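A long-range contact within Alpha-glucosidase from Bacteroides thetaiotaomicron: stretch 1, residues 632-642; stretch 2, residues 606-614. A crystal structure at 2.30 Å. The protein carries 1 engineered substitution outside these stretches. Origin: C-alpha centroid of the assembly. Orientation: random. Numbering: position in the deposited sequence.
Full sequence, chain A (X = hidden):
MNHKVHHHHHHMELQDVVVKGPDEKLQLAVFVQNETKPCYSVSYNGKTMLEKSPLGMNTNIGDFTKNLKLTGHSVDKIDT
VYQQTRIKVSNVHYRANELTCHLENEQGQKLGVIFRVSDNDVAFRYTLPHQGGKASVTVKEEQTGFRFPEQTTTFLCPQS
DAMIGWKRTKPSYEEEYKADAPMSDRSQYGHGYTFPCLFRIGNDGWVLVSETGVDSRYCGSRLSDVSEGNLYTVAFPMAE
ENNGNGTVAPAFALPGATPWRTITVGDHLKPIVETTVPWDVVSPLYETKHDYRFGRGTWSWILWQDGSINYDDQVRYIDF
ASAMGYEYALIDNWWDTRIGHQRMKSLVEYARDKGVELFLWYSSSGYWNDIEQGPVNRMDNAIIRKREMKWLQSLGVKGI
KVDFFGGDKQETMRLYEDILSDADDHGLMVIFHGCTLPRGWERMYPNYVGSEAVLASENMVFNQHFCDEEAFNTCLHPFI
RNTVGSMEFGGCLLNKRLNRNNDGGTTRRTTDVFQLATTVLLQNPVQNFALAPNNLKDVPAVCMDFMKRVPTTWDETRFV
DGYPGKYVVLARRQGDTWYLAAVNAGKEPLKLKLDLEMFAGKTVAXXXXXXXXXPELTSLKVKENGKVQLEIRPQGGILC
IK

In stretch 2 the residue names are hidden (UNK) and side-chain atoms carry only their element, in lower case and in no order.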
# COMPACT_ATOMS: atom_id res chain seq x y z
N ILE A 632 3.86 14.26 -23.85
CA ILE A 632 3.96 12.83 -23.61
C ILE A 632 2.97 12.06 -24.47
O ILE A 632 1.75 12.23 -24.34
CB ILE A 632 3.73 12.49 -22.12
CG1 ILE A 632 4.57 13.40 -21.22
CG2 ILE A 632 4.02 11.02 -21.86
CD1 ILE A 632 4.13 13.38 -19.76
N ARG A 633 3.49 11.22 -25.35
CA ARG A 633 2.67 10.35 -26.19
C ARG A 633 1.86 9.39 -25.33
O ARG A 633 2.23 9.11 -24.18
CB ARG A 633 3.56 9.58 -27.18
CG ARG A 633 4.29 8.38 -26.60
CD ARG A 633 5.15 7.72 -27.67
NE ARG A 633 4.38 6.83 -28.54
CZ ARG A 633 4.73 6.51 -29.78
NH1 ARG A 633 5.84 7.01 -30.31
NH2 ARG A 633 3.97 5.70 -30.50
N PRO A 634 0.72 8.91 -25.86
CA PRO A 634 -0.07 7.87 -25.18
C PRO A 634 0.76 6.62 -24.89
O PRO A 634 1.59 6.23 -25.72
CB PRO A 634 -1.19 7.58 -26.18
CG PRO A 634 -1.31 8.84 -26.97
CD PRO A 634 0.09 9.33 -27.13
N GLN A 635 0.53 6.02 -23.72
CA GLN A 635 1.28 4.85 -23.26
C GLN A 635 2.76 5.17 -23.09
O GLN A 635 3.60 4.27 -23.06
CB GLN A 635 1.10 3.67 -24.23
CG GLN A 635 -0.36 3.38 -24.59
CD GLN A 635 -1.16 2.87 -23.41
OE1 GLN A 635 -0.72 1.98 -22.68
NE2 GLN A 635 -2.34 3.45 -23.20
N GLY A 636 3.07 6.46 -22.98
CA GLY A 636 4.45 6.89 -22.85
C GLY A 636 4.76 7.59 -21.54
O GLY A 636 3.88 7.76 -20.67
N GLY A 637 6.01 8.02 -21.40
CA GLY A 637 6.49 8.64 -20.19
C GLY A 637 7.70 9.53 -20.38
O GLY A 637 8.29 9.57 -21.46
N ILE A 638 8.07 10.23 -19.32
CA ILE A 638 9.18 11.17 -19.31
C ILE A 638 9.86 11.10 -17.95
O ILE A 638 9.19 10.93 -16.92
CB ILE A 638 8.72 12.62 -19.61
CG1 ILE A 638 8.81 12.91 -21.11
CG2 ILE A 638 9.57 13.64 -18.87
CD1 ILE A 638 8.02 14.11 -21.54
N LEU A 639 11.19 11.20 -17.93
CA LEU A 639 11.90 11.17 -16.66
C LEU A 639 13.02 12.23 -16.64
O LEU A 639 13.85 12.25 -17.54
CB LEU A 639 12.44 9.76 -16.43
CG LEU A 639 12.77 9.20 -15.04
CD1 LEU A 639 13.45 7.86 -15.21
CD2 LEU A 639 13.60 10.13 -14.18
N CYS A 640 13.02 13.11 -15.64
CA CYS A 640 14.08 14.13 -15.48
C CYS A 640 14.91 13.90 -14.22
O CYS A 640 14.35 13.71 -13.14
CB CYS A 640 13.48 15.54 -15.42
SG CYS A 640 12.46 16.03 -16.82
N ILE A 641 16.24 13.92 -14.33
CA ILE A 641 17.09 13.69 -13.16
C ILE A 641 18.13 14.79 -12.97
O ILE A 641 18.84 15.15 -13.91
CB ILE A 641 17.83 12.33 -13.25
CG1 ILE A 641 16.84 11.18 -13.40
CG2 ILE A 641 18.69 12.11 -12.02
CD1 ILE A 641 17.47 9.88 -13.83
N LYS A 642 18.23 15.30 -11.74
CA LYS A 642 19.35 16.16 -11.36
C LYS A 642 19.51 16.27 -9.84
O LYS A 642 18.61 16.73 -9.14
CB LYS A 642 19.20 17.55 -11.96
CG LYS A 642 20.31 18.53 -11.63
CD LYS A 642 21.58 18.26 -12.43
CE LYS A 642 22.73 19.14 -11.97
NZ LYS A 642 24.05 18.60 -12.39
N UNK A 606 17.43 14.12 -19.36
CA UNK A 606 16.07 13.89 -19.82
C UNK A 606 15.90 12.58 -20.58
O UNK A 606 16.52 12.36 -21.62
c UNK A 606 13.16 14.72 -20.52
c UNK A 606 14.32 14.87 -21.48
c UNK A 606 15.62 15.06 -20.70
c UNK A 606 14.08 16.02 -22.45
N UNK A 607 15.03 11.73 -20.05
CA UNK A 607 14.63 10.49 -20.69
C UNK A 607 13.27 10.72 -21.33
O UNK A 607 12.33 11.13 -20.65
c UNK A 607 18.39 8.31 -18.02
c UNK A 607 16.47 9.73 -18.07
c UNK A 607 17.86 7.55 -19.03
c UNK A 607 17.70 9.41 -17.53
o UNK A 607 19.62 7.98 -17.49
c UNK A 607 16.63 7.88 -19.56
c UNK A 607 14.58 9.33 -19.69
c UNK A 607 15.92 8.97 -19.10
N UNK A 608 13.18 10.44 -22.62
CA UNK A 608 11.99 10.78 -23.37
C UNK A 608 11.72 9.72 -24.45
O UNK A 608 12.64 9.02 -24.88
c UNK A 608 11.43 12.54 -25.22
n UNK A 608 11.64 15.63 -27.47
c UNK A 608 12.19 12.19 -23.96
c UNK A 608 11.15 14.32 -26.97
c UNK A 608 11.95 13.86 -25.78
N UNK A 609 10.48 9.61 -24.91
CA UNK A 609 10.19 8.76 -26.05
C UNK A 609 10.54 9.55 -27.30
O UNK A 609 10.13 10.70 -27.43
o UNK A 609 8.88 6.80 -24.28
c UNK A 609 8.21 7.72 -24.80
o UNK A 609 7.15 8.15 -24.30
c UNK A 609 8.71 8.35 -26.10
N UNK A 610 11.27 8.95 -28.23
CA UNK A 610 11.49 9.67 -29.48
C UNK A 610 10.19 9.55 -30.26
O UNK A 610 9.33 8.74 -29.92
o UNK A 610 13.60 7.12 -31.15
c UNK A 610 12.72 9.14 -30.25
o UNK A 610 11.44 7.16 -30.75
c UNK A 610 12.56 7.71 -30.75
N UNK A 611 10.06 10.35 -31.31
CA UNK A 611 8.82 10.40 -32.09
C UNK A 611 8.36 9.01 -32.57
O UNK A 611 7.18 8.82 -32.88
c UNK A 611 9.25 12.79 -32.76
n UNK A 611 7.04 15.91 -32.71
c UNK A 611 8.26 13.80 -33.33
c UNK A 611 7.78 14.72 -32.21
c UNK A 611 8.97 11.38 -33.26
N UNK A 612 9.29 8.06 -32.65
CA UNK A 612 8.99 6.70 -33.06
C UNK A 612 8.66 5.83 -31.85
O UNK A 612 8.23 4.69 -31.99
c UNK A 612 10.17 6.12 -33.83
c UNK A 612 12.17 5.77 -36.32
c UNK A 612 10.92 4.97 -35.95
n UNK A 612 11.90 6.71 -37.46
c UNK A 612 9.88 5.88 -35.32
N UNK A 613 8.87 6.38 -30.65
CA UNK A 613 8.57 5.66 -29.42
C UNK A 613 9.76 5.01 -28.74
O UNK A 613 9.61 4.38 -27.69
N UNK A 614 10.94 5.16 -29.33
CA UNK A 614 12.15 4.56 -28.77
C UNK A 614 12.74 5.46 -27.68
O UNK A 614 12.54 6.68 -27.71
c UNK A 614 12.78 3.20 -30.83
c UNK A 614 13.18 4.31 -29.87
o UNK A 614 13.43 1.52 -29.29
c UNK A 614 12.58 1.87 -30.13
o UNK A 614 11.57 1.19 -30.41
O HOH W 1 8.71 11.40 -23.90

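Position 606 carries four side-chain carbons, forked at the second, with no heteroatom. One branch tip lies 4.1 Å from Ile-638 CG2 and 4.0 Å from Cys-640 SG, an apolar end lodged beside apolar neighbors on the same sheet face. This is Leu-606, and the tip is CD1. Its backbone pairs with Cys-640 in an antiparallel, non-hydrogen-bonded bridge, and its CA sits 3.6 Å from Leu-639 O in a CA-H...O contact.

At position 607 one carbon leads to a six-carbon ring that bears an oxygen. Its CB lies 3.9 Å from Leu-639 CB on the same sheet face, and a ring carbon lies 3.7 Å from Ile-641 CD1. This is Tyr-607, and that ring carbon is CE1. The backbone is the rivet here: Tyr-607 N donates to Leu-639 O at 2.8 Å, almost perfectly straight, and Leu-639 N returns a bond to Tyr-607 O at 3.0 Å.

Position 608 shows four carbons in a row ending in nitrogen. Its CB is 4.5 Å from Ile-638 CG1, while the end of the chain leads away from stretch 1. This is Lys-608, exposed and contributing mostly its base; the amine reaches nothing on the other strand.

At position 609 there are two carbons, the second carrying two oxygens, pointing toward stretch 1. One oxygen accepts a hydrogen bond from Gly-637 N at 3.1 Å and rests 3.3 Å from Gly-636 CA. The residue is Asp-609, and that oxygen is OD2; OD1 is bonded elsewhere in the structure. An ideal CB on Gly-636 would sit 2.4 Å from Asp-609 OD2, a clash, so the bare glycine makes room for the carboxylate. A water accepts from Asp-609 N at 2.7 Å and donates to Gly-637 O at 3.1 Å, extending the link between the backbones.

Position 610 again has two carbons and two oxygens on the second, but CB points away. This is Asp-610, whose OD1 accepts from the backbone N of position 614 at 2.5 Å, bracing the type I turn that begins here.

Position 611 has four carbons in a row ending in nitrogen; its CB points away, and its backbone O is 3.4 Å from Arg-633 NH1. This is Lys-611.

Position 612 has the same chain, again with CB pointing away, and its backbone C is 3.4 Å from Arg-633 NH1. This is Lys-612, exposed like the lysine before it.

Position 613 has no side-chain atoms. With phi at 99°, a CB would jam against the preceding carbonyl O and sit 3.0 Å from Arg-633 NH1. This is Gly-613.

Position 614, three carbons with two oxygens on the third, points away and makes no contact; it is Glu-614.

The contact works in zones. Antiparallel backbone pairing sets the register at Leu-639 and Tyr-607, and alternating side chains fill both faces, Leu-606 with Ile-638 and Cys-640 on one, Tyr-607 with Leu-639 on the other. Where the strand pairing runs out, Asp-609 takes over by binding a glycine backbone. Beyond it, the Arg-633 guanidinium lies along the turn.

Stretch 2 (606-614) LYKDDKKGE
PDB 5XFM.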